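Local coordinates for protein cyclohexadienyl dehydratase (Synthetic construct, PDB 5JOS) that probably catalyses the dehydration and decarboxylation of prephenate and arogenate in phenylalanine biosynthesis, using a periplasmic solute-binding-protein scaffold, at residues Val27-Asp32 with Phe48-Ala53; Gln44-Asp49 with Glu242-Leu247; Lys54-Ser59 with Ile85-Val90. All blocks are in the same frame, centred on the assembly; numbering follows the deposited sequence.

Contact 1 of 3, residues Val27-Asp32 with Phe48-Ala53; sequences VGTTGD and FDIDVA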
loop_
_atom_site.group_PDB
_atom_site.type_symbol
_atom_site.label_atom_id
_atom_site.label_comp_id
_atom_site.label_asym_id
_atom_site.label_seq_id
_atom_site.Cartn_x
_atom_site.Cartn_y
_atom_site.Cartn_z
ATOM N N VAL A 27 -2.986 11.481 -14.511
ATOM C CA VAL A 27 -2.472 10.655 -13.467
ATOM C C VAL A 27 -1.109 10.072 -13.852
ATOM O O VAL A 27 -0.958 9.317 -14.786
ATOM C CB VAL A 27 -3.424 9.500 -13.224
ATOM C CG1 VAL A 27 -2.831 8.583 -12.225
ATOM C CG2 VAL A 27 -4.765 9.999 -12.709
ATOM N N GLY A 28 -0.097 10.481 -13.132
ATOM C CA GLY A 28 1.192 9.946 -13.343
ATOM C C GLY A 28 1.308 8.547 -12.741
ATOM O O GLY A 28 0.944 8.319 -11.601
ATOM N N THR A 29 1.851 7.611 -13.500
ATOM C CA THR A 29 1.991 6.243 -12.978
ATOM C C THR A 29 3.142 5.523 -13.667
ATOM O O THR A 29 3.467 5.815 -14.845
ATOM C CB THR A 29 0.622 5.522 -13.072
ATOM O OG1 THR A 29 0.560 4.444 -12.124
ATOM C CG2 THR A 29 0.419 5.000 -14.492
ATOM N N THR A 30 3.775 4.557 -12.976
ATOM C CA THR A 30 4.979 3.891 -13.548
ATOM C C THR A 30 4.682 2.670 -14.362
ATOM O O THR A 30 5.442 2.377 -15.268
ATOM C CB THR A 30 6.036 3.564 -12.485
ATOM O OG1 THR A 30 5.527 2.625 -11.512
ATOM C CG2 THR A 30 6.397 4.847 -11.768
ATOM N N GLY A 31 3.595 1.935 -14.100
ATOM C CA GLY A 31 3.326 0.732 -14.921
ATOM C C GLY A 31 4.331 -0.408 -14.731
ATOM O O GLY A 31 4.371 -1.333 -15.512
ATOM N N ASP A 32 5.125 -0.341 -13.668
ATOM C CA ASP A 32 6.139 -1.367 -13.390
ATOM C C ASP A 32 6.084 -1.908 -11.974
ATOM O O ASP A 32 7.064 -2.458 -11.471
ATOM C CB ASP A 32 7.525 -0.801 -13.699
ATOM C CG ASP A 32 7.926 0.341 -12.768
ATOM O OD1 ASP A 32 7.230 0.606 -11.788
ATOM O OD2 ASP A 32 8.978 0.958 -13.008
ATOM N N PHE A 48 -4.458 -2.018 -8.821
ATOM C CA PHE A 48 -5.146 -1.361 -7.722
ATOM C C PHE A 48 -5.336 0.152 -7.902
ATOM O O PHE A 48 -6.453 0.661 -7.786
ATOM C CB PHE A 48 -4.329 -1.678 -6.451
ATOM C CG PHE A 48 -4.912 -1.202 -5.129
ATOM C CD1 PHE A 48 -4.844 0.126 -4.755
ATOM C CD2 PHE A 48 -5.328 -2.102 -4.196
ATOM C CE1 PHE A 48 -5.292 0.542 -3.512
ATOM C CE2 PHE A 48 -5.807 -1.696 -2.944
ATOM C CZ PHE A 48 -5.795 -0.371 -2.613
ATOM N N ASP A 49 -4.245 0.891 -8.152
ATOM C CA ASP A 49 -4.380 2.319 -8.262
ATOM C C ASP A 49 -4.836 2.820 -9.649
ATOM O O ASP A 49 -5.173 4.024 -9.783
ATOM C CB ASP A 49 -3.123 3.022 -7.841
ATOM C CG ASP A 49 -2.949 3.023 -6.343
ATOM O OD1 ASP A 49 -3.954 3.139 -5.589
ATOM O OD2 ASP A 49 -1.776 2.955 -5.888
ATOM N N ILE A 50 -4.901 1.903 -10.620
ATOM C CA ILE A 50 -5.463 2.195 -11.919
ATOM C C ILE A 50 -6.930 2.185 -11.732
ATOM O O ILE A 50 -7.594 3.111 -12.232
ATOM C CB ILE A 50 -5.026 1.210 -12.970
ATOM C CG1 ILE A 50 -3.522 1.135 -13.052
ATOM C CG2 ILE A 50 -5.669 1.476 -14.345
ATOM C CD1 ILE A 50 -2.789 2.401 -13.404
ATOM N N ASP A 51 -7.440 1.187 -10.986
ATOM C CA ASP A 51 -8.817 1.192 -10.625
ATOM C C ASP A 51 -9.160 2.482 -9.822
ATOM O O ASP A 51 -10.233 3.088 -9.995
ATOM C CB ASP A 51 -9.168 -0.010 -9.767
ATOM C CG ASP A 51 -9.244 -1.282 -10.521
ATOM O OD1 ASP A 51 -9.030 -1.291 -11.751
ATOM O OD2 ASP A 51 -9.633 -2.303 -9.880
ATOM N N VAL A 52 -8.357 2.827 -8.829
ATOM C CA VAL A 52 -8.678 4.015 -7.978
ATOM C C VAL A 52 -8.643 5.299 -8.832
ATOM O O VAL A 52 -9.490 6.138 -8.728
ATOM C CB VAL A 52 -7.618 4.167 -6.867
ATOM C CG1 VAL A 52 -7.804 5.406 -6.045
ATOM C CG2 VAL A 52 -7.617 2.990 -5.923
ATOM N N ALA A 53 -7.646 5.424 -9.694
ATOM C CA ALA A 53 -7.541 6.568 -10.558
ATOM C C ALA A 53 -8.812 6.794 -11.343
ATOM O O ALA A 53 -9.256 7.906 -11.473
ATOM C CB ALA A 53 -6.394 6.405 -11.519
#
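Ile50, in the first turn of the helix, meets Thr29 of the strand 24-29 at the end of its bent CG1-CD1 branch. Its CB does not aim at the strand. CG1 leaves it anti to the carbonyl carbon (chi1 -56°), and a second bend at chi2 carries CD1 over to the threonine. The CG2 branch turns elsewhere and packs against the carbonyl O of Tyr45. At the tip, CD1 comes to rest 4.1 Å from Thr29 OG1, the two side chains crossing at about a right angle, with Thr29 CG2 hardly farther off at 4.3 Å. This is packing and not a polar contact: the hydroxyl is buried, and its hydrogen bonds are to Met87 O and Ser37 OG. One turn farther along the helix, Ala53 faces Val27. Its CB lies 4.1 Å from Val27 CG2 and 4.2 Å from Val27 CG1, so the lone methyl is set opposite both prongs of the valine. Phe66 of the neighbouring strand 63-68 touches Val27, Ile50 and Ala53 and so belongs to the same buried apolar layer. Strand 24-29, helix 48-60 and strand 63-68, with the two strands side by side and parallel, form a beta-alpha-beta crossover, the opening unit of the alpha/beta lobe in type II periplasmic binding proteins.

Contact 2 of 3, residues Gln44-Asp49 with Glu242-Leu247; sequences QYTGFD and EKWLKL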
loop_
_atom_site.group_PDB
_atom_site.type_symbol
_atom_site.label_atom_id
_atom_site.label_comp_id
_atom_site.label_asym_id
_atom_site.label_seq_id
_atom_site.Cartn_x
_atom_site.Cartn_y
_atom_site.Cartn_z
ATOM N N GLN A 44 -2.177 -2.502 -21.764
ATOM C CA GLN A 44 -2.977 -1.436 -21.136
ATOM C C GLN A 44 -2.667 -1.412 -19.633
ATOM O O GLN A 44 -2.341 -2.450 -19.046
ATOM C CB GLN A 44 -4.449 -1.788 -21.217
ATOM C CG GLN A 44 -5.040 -1.863 -22.614
ATOM C CD GLN A 44 -4.624 -0.669 -23.442
ATOM O OE1 GLN A 44 -3.847 -0.805 -24.387
ATOM N NE2 GLN A 44 -5.096 0.519 -23.059
ATOM N N TYR A 45 -2.967 -0.295 -18.982
ATOM C CA TYR A 45 -2.713 -0.160 -17.568
ATOM C C TYR A 45 -3.694 -0.956 -16.738
ATOM O O TYR A 45 -4.882 -0.964 -16.994
ATOM C CB TYR A 45 -2.793 1.289 -17.121
ATOM C CG TYR A 45 -1.609 2.078 -17.527
ATOM C CD1 TYR A 45 -0.400 1.926 -16.868
ATOM C CD2 TYR A 45 -1.663 2.965 -18.602
ATOM C CE1 TYR A 45 0.730 2.640 -17.258
ATOM C CE2 TYR A 45 -0.547 3.725 -18.960
ATOM C CZ TYR A 45 0.654 3.554 -18.271
ATOM O OH TYR A 45 1.771 4.318 -18.616
ATOM N N THR A 46 -3.175 -1.631 -15.731
ATOM C CA THR A 46 -3.993 -2.411 -14.835
ATOM C C THR A 46 -3.406 -2.322 -13.423
ATOM O O THR A 46 -2.201 -2.056 -13.251
ATOM C CB THR A 46 -4.166 -3.841 -15.361
ATOM O OG1 THR A 46 -5.042 -4.551 -14.508
ATOM C CG2 THR A 46 -2.872 -4.668 -15.411
ATOM N N GLY A 47 -4.282 -2.496 -12.433
ATOM C CA GLY A 47 -3.866 -2.568 -11.058
ATOM C C GLY A 47 -4.778 -1.841 -10.094
ATOM O O GLY A 47 -5.681 -1.093 -10.487
ATOM N N PHE A 48 -4.458 -2.018 -8.821
ATOM C CA PHE A 48 -5.146 -1.361 -7.722
ATOM C C PHE A 48 -5.336 0.152 -7.902
ATOM O O PHE A 48 -6.453 0.661 -7.786
ATOM C CB PHE A 48 -4.329 -1.678 -6.451
ATOM C CG PHE A 48 -4.912 -1.202 -5.129
ATOM C CD1 PHE A 48 -4.844 0.126 -4.755
ATOM C CD2 PHE A 48 -5.328 -2.102 -4.196
ATOM C CE1 PHE A 48 -5.292 0.542 -3.512
ATOM C CE2 PHE A 48 -5.807 -1.696 -2.944
ATOM C CZ PHE A 48 -5.795 -0.371 -2.613
ATOM N N ASP A 49 -4.245 0.891 -8.152
ATOM C CA ASP A 49 -4.380 2.319 -8.262
ATOM C C ASP A 49 -4.836 2.820 -9.649
ATOM O O ASP A 49 -5.173 4.024 -9.783
ATOM C CB ASP A 49 -3.123 3.022 -7.841
ATOM C CG ASP A 49 -2.949 3.023 -6.343
ATOM O OD1 ASP A 49 -3.954 3.139 -5.589
ATOM O OD2 ASP A 49 -1.776 2.955 -5.888
ATOM N N GLU A 242 -9.405 -6.875 -1.362
ATOM C CA GLU A 242 -9.736 -8.220 -1.658
ATOM C C GLU A 242 -9.304 -8.628 -3.086
ATOM O O GLU A 242 -8.614 -9.644 -3.292
ATOM C CB GLU A 242 -11.215 -8.326 -1.449
ATOM C CG GLU A 242 -11.798 -9.630 -1.762
ATOM C CD GLU A 242 -13.246 -9.557 -1.369
ATOM O OE1 GLU A 242 -14.096 -9.564 -2.265
ATOM O OE2 GLU A 242 -13.510 -9.355 -0.164
ATOM N N LYS A 243 -9.741 -7.838 -4.051
ATOM C CA LYS A 243 -9.468 -8.085 -5.455
ATOM C C LYS A 243 -7.944 -8.132 -5.749
ATOM O O LYS A 243 -7.456 -9.060 -6.382
ATOM C CB LYS A 243 -10.123 -6.994 -6.292
ATOM C CG LYS A 243 -9.837 -7.087 -7.776
ATOM C CD LYS A 243 -10.497 -5.973 -8.592
ATOM C CE LYS A 243 -10.119 -6.185 -10.056
ATOM N NZ LYS A 243 -10.478 -5.032 -10.966
ATOM N N TRP A 244 -7.212 -7.130 -5.320
ATOM C CA TRP A 244 -5.809 -7.008 -5.684
ATOM C C TRP A 244 -4.837 -7.597 -4.673
ATOM O O TRP A 244 -3.813 -7.999 -5.062
ATOM C CB TRP A 244 -5.457 -5.504 -5.919
ATOM C CG TRP A 244 -6.163 -4.926 -7.077
ATOM C CD1 TRP A 244 -7.230 -4.120 -7.048
ATOM C CD2 TRP A 244 -5.885 -5.196 -8.461
ATOM N NE1 TRP A 244 -7.622 -3.803 -8.327
ATOM C CE2 TRP A 244 -6.806 -4.473 -9.214
ATOM C CE3 TRP A 244 -4.922 -5.987 -9.118
ATOM C CZ2 TRP A 244 -6.864 -4.531 -10.599
ATOM C CZ3 TRP A 244 -4.952 -6.041 -10.502
ATOM C CH2 TRP A 244 -5.938 -5.313 -11.243
ATOM N N LEU A 245 -5.139 -7.611 -3.385
ATOM C CA LEU A 245 -4.208 -8.144 -2.407
ATOM C C LEU A 245 -4.613 -9.523 -1.924
ATOM O O LEU A 245 -3.907 -10.146 -1.150
ATOM C CB LEU A 245 -4.146 -7.244 -1.215
ATOM C CG LEU A 245 -3.787 -5.780 -1.466
ATOM C CD1 LEU A 245 -3.529 -5.094 -0.128
ATOM C CD2 LEU A 245 -2.610 -5.617 -2.394
ATOM N N LYS A 246 -5.761 -9.992 -2.380
ATOM C CA LYS A 246 -6.274 -11.289 -2.031
ATOM C C LYS A 246 -6.447 -11.411 -0.554
ATOM O O LYS A 246 -6.270 -12.469 -0.027
ATOM C CB LYS A 246 -5.358 -12.424 -2.493
ATOM C CG LYS A 246 -4.988 -12.382 -3.943
ATOM C CD LYS A 246 -6.210 -12.745 -4.719
ATOM C CE LYS A 246 -6.204 -12.098 -6.067
ATOM N NZ LYS A 246 -7.442 -12.661 -6.660
ATOM N N LEU A 247 -6.713 -10.308 0.090
ATOM C CA LEU A 247 -7.104 -10.266 1.474
ATOM C C LEU A 247 -8.613 -10.379 1.446
ATOM O O LEU A 247 -9.184 -11.461 1.611
ATOM C CB LEU A 247 -6.733 -8.907 2.059
ATOM C CG LEU A 247 -5.472 -8.824 2.861
ATOM C CD1 LEU A 247 -4.658 -10.118 2.878
ATOM C CD2 LEU A 247 -4.681 -7.618 2.467
ATOM O OXT LEU A 247 -9.287 -9.364 1.226
#
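Trp244 lays one face of its indole flat against the backbone that links Thr46 to Phe48. CG stands anti to the carbonyl carbon (chi1 -65°), and the turn about chi2 lays the ring on Gly47. Gly47 CA stands over the six-membered ring, 3.6 Å from its centroid and 17° off the normal, as a CH-pi contact. The peptide runs on across the ring system, with Phe48 N 3.4 Å from Trp244 CE2. Phe48 CB makes a second CH-pi contact, 4.0 Å from the centroid of the five-membered ring. The phenyl group does not stack: its plane is turned 62° from the indole, an oblique pair, with Trp244 CB at the phenyl edge, 3.8 Å from Phe48 CD2. At the far rim, Thr46 OG1 lies near the indole plane, 3.5 Å from Trp244 CH2. Lys243 CE lies against the opposite face, toward its rim, and its amine forms a salt bridge with Asp51 OD2. The same oxygen accepts a hydrogen bond from Trp244 NE1, which probably helps to hold the indole in this rotation. With an alanine here, Gly47 and Phe48 CB would probably lose their cover and Asp51 OD2 one of its two donors. Gly47 is the N-cap of helix 48-60, so the final helix, 236-245, presses on its start; Tyr38 of the hairpin 38-39/45-46 touches the indole, and Leu240 and Tyr241 touch Phe48.

Contact 3 of 3, residues Lys54-Ser59 with Ile85-Val90; sequences KSLAKS and IAMGGV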
loop_
_atom_site.group_PDB
_atom_site.type_symbol
_atom_site.label_atom_id
_atom_site.label_comp_id
_atom_site.label_asym_id
_atom_site.label_seq_id
_atom_site.Cartn_x
_atom_site.Cartn_y
_atom_site.Cartn_z
ATOM N N LYS A 54 -9.397 5.724 -11.882
ATOM C CA LYS A 54 -10.590 5.856 -12.651
ATOM C C LYS A 54 -11.717 6.295 -11.820
ATOM O O LYS A 54 -12.557 7.035 -12.233
ATOM C CB LYS A 54 -10.984 4.527 -13.281
ATOM C CG LYS A 54 -9.971 4.227 -14.334
ATOM C CD LYS A 54 -10.216 2.857 -14.928
ATOM C CE LYS A 54 -9.235 2.735 -16.080
ATOM N NZ LYS A 54 -9.269 1.325 -16.548
ATOM N N SER A 55 -11.772 5.804 -10.625
ATOM C CA SER A 55 -12.850 6.232 -9.752
ATOM C C SER A 55 -12.658 7.723 -9.273
ATOM O O SER A 55 -13.617 8.484 -9.196
ATOM C CB SER A 55 -12.913 5.156 -8.664
ATOM O OG SER A 55 -13.668 5.654 -7.633
ATOM N N LEU A 56 -11.424 8.194 -9.089
ATOM C CA LEU A 56 -11.249 9.613 -8.811
ATOM C C LEU A 56 -11.716 10.489 -9.984
ATOM O O LEU A 56 -12.456 11.432 -9.794
ATOM C CB LEU A 56 -9.808 9.936 -8.472
ATOM C CG LEU A 56 -9.440 11.393 -8.161
ATOM C CD1 LEU A 56 -10.337 11.942 -7.063
ATOM C CD2 LEU A 56 -7.969 11.496 -7.701
ATOM N N ALA A 57 -11.310 10.162 -11.207
ATOM C CA ALA A 57 -11.750 10.916 -12.395
ATOM C C ALA A 57 -13.259 10.983 -12.486
ATOM O O ALA A 57 -13.829 12.036 -12.767
ATOM C CB ALA A 57 -11.176 10.335 -13.692
ATOM N N LYS A 58 -13.892 9.868 -12.188
ATOM C CA LYS A 58 -15.308 9.781 -12.325
ATOM C C LYS A 58 -15.925 10.641 -11.225
ATOM O O LYS A 58 -16.873 11.332 -11.440
ATOM C CB LYS A 58 -15.696 8.309 -12.214
ATOM C CG LYS A 58 -17.182 7.997 -12.238
ATOM C CD LYS A 58 -17.404 6.480 -12.095
ATOM C CE LYS A 58 -18.803 6.023 -12.567
ATOM N NZ LYS A 58 -19.829 6.000 -11.476
ATOM N N SER A 59 -15.377 10.618 -10.031
ATOM C CA SER A 59 -15.920 11.484 -9.000
ATOM C C SER A 59 -15.887 12.988 -9.446
ATOM O O SER A 59 -16.740 13.724 -9.211
ATOM C CB SER A 59 -15.027 11.366 -7.795
ATOM O OG SER A 59 -15.490 12.212 -6.781
ATOM N N ILE A 85 -1.497 14.285 -10.464
ATOM C CA ILE A 85 -1.403 13.480 -9.287
ATOM C C ILE A 85 -0.693 12.193 -9.707
ATOM O O ILE A 85 -0.891 11.643 -10.850
ATOM C CB ILE A 85 -2.775 13.203 -8.735
ATOM C CG1 ILE A 85 -2.741 12.373 -7.452
ATOM C CG2 ILE A 85 -3.621 12.431 -9.743
ATOM C CD1 ILE A 85 -4.102 12.389 -6.699
ATOM N N ALA A 86 0.140 11.701 -8.790
ATOM C CA ALA A 86 0.792 10.410 -8.970
ATOM C C ALA A 86 0.079 9.315 -8.195
ATOM O O ALA A 86 -0.048 9.434 -6.983
ATOM C CB ALA A 86 2.218 10.514 -8.580
ATOM N N MET A 87 -0.363 8.248 -8.887
ATOM C CA MET A 87 -1.146 7.209 -8.263
ATOM C C MET A 87 -0.551 5.920 -8.752
ATOM O O MET A 87 -0.631 5.581 -9.974
ATOM C CB MET A 87 -2.600 7.295 -8.720
ATOM C CG MET A 87 -3.251 8.605 -8.290
ATOM S SD MET A 87 -4.893 8.854 -8.784
ATOM C CE MET A 87 -5.803 7.993 -7.532
ATOM N N GLY A 88 0.053 5.180 -7.808
ATOM C CA GLY A 88 0.885 4.044 -8.197
ATOM C C GLY A 88 1.744 3.403 -7.110
ATOM O O GLY A 88 2.943 3.171 -7.342
ATOM N N GLY A 89 1.084 3.034 -6.037
ATOM C CA GLY A 89 1.713 2.527 -4.800
ATOM C C GLY A 89 2.836 3.359 -4.229
ATOM O O GLY A 89 3.805 2.812 -3.706
ATOM N N VAL A 90 2.738 4.684 -4.300
ATOM C CA VAL A 90 3.850 5.514 -3.845
ATOM C C VAL A 90 3.898 5.492 -2.348
ATOM O O VAL A 90 2.994 5.955 -1.677
ATOM C CB VAL A 90 3.721 6.965 -4.324
ATOM C CG1 VAL A 90 4.893 7.789 -3.925
ATOM C CG2 VAL A 90 3.663 7.000 -5.871
#
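Asp49 OD2, in the first turn of helix 48-60, is gripped by Gly89 N through a hydrogen bond and more weakly by Tyr106 OH, which ties the turn after strand 85-86 to the start of the helix. Farther back, Ile85 O accepts a hydrogen bond from Gly28 N, one of the bonds that join this segment to strand 24-29. Two residues on, Met87 pairs with the same glycine, so Gly28 is held by the two residues on either side of Ala86, as expected between parallel strands. With their backbones tied in this way, Ile85 and Met87 both direct their side chains toward the helix, where Leu56 receives them. Leu56 has CG anti to the backbone N (chi1 180°), and CD2 prolongs the chain to its farthest point. This one methyl makes the contact. Leu56 CD2 meets Ile85 CD1 tip to tip at 4.1 Å, the isoleucine being extended as well. Leu56 CD2 also lies 4.1 Å from Met87 CE and 4.2 Å from Met87 SD, the methionine crossing it at a slant. The layer belongs to the alpha/beta lobe of the type II periplasmic-binding-protein fold, in which helix 48-60 packs over the parallel sheet 63-68, 24-29, 85-86. A bend at chi3 (84°) turns Met87 CE toward Val52; the methionine thus spans two residues one helical turn apart. Leu25 touches both Leu56 and Ile85, while Trp227 of helix 218-233 touches Leu56. Beyond Met87 the chain turns through Gly88 and Gly89, and the positive phi of Gly89 suits a glycine. In related solute-binding proteins the chain after this strand borders the ligand cleft, and it probably does so here.

How the contacts relate
All three contacts use helix 48-60. Contact 2 meets its start, contact 1 its first turns and contact 3 its second half. Contacts 1 and 3 are close neighbours, with centres about 6 Å apart, because strands 24-29 and 85-86 lie side by side in the same parallel sheet; the centre of contact 2 lies about 10 Å from that of contact 1 and about 13 Å from that of contact 3. Along the chain contact 1 closes before contact 3 opens, and contact 3 is nested within the long loop that contact 2 closes. The C-terminal helix 236-245 returns to pack on this locally built unit, while the last residues touch helix 182-190, so the C terminus probably lies between the two lobes.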